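Integron gene cassette protein HFX_CASS3 (Uncultured bacterium, PDB 3FYN) is of unknown function but belongs to the GNAT family, so it probably transfers an acetyl group from acetyl-CoA to an unidentified acceptor. Local coordinates at residues A[125-128]-A[129-133]. Residues are numbered along the deposited sequence; the frame is centred on the assembly and turned at random.
Sequences VKQG and CCDLG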
ATOM      1  N   VAL A 125      -2.508  10.983  12.532  1.00 11.00           N
ATOM      2  CA  VAL A 125      -1.952   9.903  11.729  1.00 11.95           C
ATOM      3  C   VAL A 125      -0.553  10.271  11.228  1.00 12.04           C
ATOM      4  O   VAL A 125       0.364   9.447  11.262  1.00 11.57           O
ATOM      5  CB  VAL A 125      -2.874   9.537  10.547  1.00 12.14           C
ATOM      6  CG1 VAL A 125      -2.190   8.538   9.622  1.00 12.05           C
ATOM      7  CG2 VAL A 125      -4.193   8.964  11.070  1.00 12.28           C
ATOM      8  N   LYS A 126      -0.381  11.508  10.772  1.00 12.45           N
ATOM      9  CA  LYS A 126       0.924  11.942  10.276  1.00 12.29           C
ATOM     10  C   LYS A 126       1.964  11.880  11.397  1.00 12.56           C
ATOM     11  O   LYS A 126       3.083  11.416  11.189  1.00 14.08           O
ATOM     12  CB  LYS A 126       0.843  13.343   9.660  1.00 14.66           C
ATOM     13  CG  LYS A 126       2.133  13.816   9.025  1.00 22.07           C
ATOM     14  CD  LYS A 126       1.885  14.953   8.040  1.00 28.08           C
ATOM     15  CE  LYS A 126       1.227  16.140   8.709  1.00 31.29           C
ATOM     16  NZ  LYS A 126       1.003  17.256   7.744  1.00 33.32           N
ATOM     17  N   GLN A 127       1.598  12.332  12.592  1.00 12.51           N
ATOM     18  CA  GLN A 127       2.516  12.228  13.726  1.00 14.17           C
ATOM     19  C   GLN A 127       2.842  10.769  14.034  1.00 14.22           C
ATOM     20  O   GLN A 127       3.992  10.417  14.305  1.00 14.58           O
ATOM     21  CB  GLN A 127       1.945  12.911  14.974  1.00 16.74           C
ATOM     22  CG  GLN A 127       2.879  12.826  16.177  1.00 19.53           C
ATOM     23  CD  GLN A 127       4.173  13.582  15.954  1.00 24.69           C
ATOM     24  OE1 GLN A 127       5.268  13.024  16.070  1.00 29.11           O
ATOM     25  NE2 GLN A 127       4.056  14.860  15.620  1.00 24.59           N
ATOM     26  N   GLY A 128       1.825   9.916  13.987  1.00 14.58           N
ATOM     27  CA  GLY A 128       2.029   8.496  14.209  1.00 14.07           C
ATOM     28  C   GLY A 128       3.021   7.917  13.214  1.00 12.54           C
ATOM     29  O   GLY A 128       3.904   7.139  13.576  1.00 13.22           O
ATOM     30  N   CYS A 129       2.875   8.304  11.952  1.00 10.88           N
ATOM     31  CA  CYS A 129       3.805   7.867  10.917  1.00 10.65           C
ATOM     32  C   CYS A 129       5.237   8.292  11.227  1.00 10.31           C
ATOM     33  O   CYS A 129       6.156   7.481  11.159  1.00 12.31           O
ATOM     34  CB  CYS A 129       3.385   8.413   9.555  1.00 10.94           C
ATOM     35  SG  CYS A 129       1.970   7.556   8.829  1.00 12.37           S
ATOM     36  N   CYS A 130       5.431   9.563  11.567  1.00 11.08           N
ATOM     37  CA  CYS A 130       6.776  10.044  11.862  1.00 13.35           C
ATOM     38  C   CYS A 130       7.371   9.299  13.050  1.00 12.95           C
ATOM     39  O   CYS A 130       8.550   8.943  13.044  1.00 14.32           O
ATOM     40  CB  CYS A 130       6.777  11.552  12.106  1.00 14.03           C
ATOM     41  SG  CYS A 130       6.342  12.537  10.639  1.00 17.02           S
ATOM     42  N   ASP A 131       6.550   9.053  14.065  1.00 12.76           N
ATOM     43  CA  ASP A 131       6.996   8.307  15.236  1.00 15.32           C
ATOM     44  C   ASP A 131       7.430   6.885  14.874  1.00 17.41           C
ATOM     45  O   ASP A 131       8.288   6.300  15.536  1.00 18.37           O
ATOM     46  CB  ASP A 131       5.903   8.270  16.310  1.00 18.20           C
ATOM     47  CG  ASP A 131       5.669   9.626  16.964  1.00 22.69           C
ATOM     48  OD1 ASP A 131       6.528  10.527  16.841  1.00 25.22           O
ATOM     49  OD2 ASP A 131       4.614   9.788  17.610  1.00 23.11           O
ATOM     50  N   LEU A 132       6.834   6.338  13.820  1.00 16.75           N
ATOM     51  CA  LEU A 132       7.118   4.972  13.389  1.00 16.81           C
ATOM     52  C   LEU A 132       8.216   4.897  12.329  1.00 18.67           C
ATOM     53  O   LEU A 132       8.577   3.806  11.883  1.00 20.77           O
ATOM     54  CB  LEU A 132       5.843   4.319  12.852  1.00 19.57           C
ATOM     55  CG  LEU A 132       4.757   4.023  13.890  1.00 23.08           C
ATOM     56  CD1 LEU A 132       3.457   3.613  13.214  1.00 24.62           C
ATOM     57  CD2 LEU A 132       5.231   2.951  14.861  1.00 24.07           C
ATOM     58  N   GLY A 133       8.740   6.048  11.923  1.00 16.21           N
ATOM     59  CA  GLY A 133       9.746   6.087  10.874  1.00 14.91           C
ATOM     60  C   GLY A 133       9.177   5.810   9.493  1.00 15.28           C
ATOM     61  O   GLY A 133       9.915   5.433   8.573  1.00 16.01           O
TER
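Val125 O accepts the shortest hydrogen bond of this last part of helix 117-131, from Cys129 N at 2.8 Å, and the helix then closes in a Schellman motif at Gly133. Helix 117-131 is the crossover of a beta-alpha-beta unit between the parallel strands 98-108 and 136-140 of the GNAT fold. The next i to i+4 bond runs from Cys130 N to Lys126 O at 3.0 Å. Asp131 N follows, bonding Gln127 O at 2.9 Å, and both are at least as straight as the first. The one from Leu132 N to Gly128 O is weak, bent to 131° at the donor. Leu132 N also bonds Cys129 O at 3.0 Å, an i to i+3 bond alongside the weak i to i+4 bond.

On the buried side, Val125 CG1 sits 4.3 Å from Cys129 SG, a loose apolar contact one turn apart. Both side chains face the sheet, packing on Leu88 and Leu137. Chi1 of -76° sets the Cys129 sulfur beside its own backbone N, back along the helix toward the Val125 carbonyl. Cys129 and Cys130 both pack on Leu169 of the second subunit. Lys126 NZ hydrogen-bonds Ala155 O. Leu132 lays its branch point over the preceding turn, with CG 3.2 Å from Gly128 O. Beyond it, Gly133 turns to positive phi, 73°, a conformation that favours glycine, and its N bonds Cys130 O at 3.1 Å.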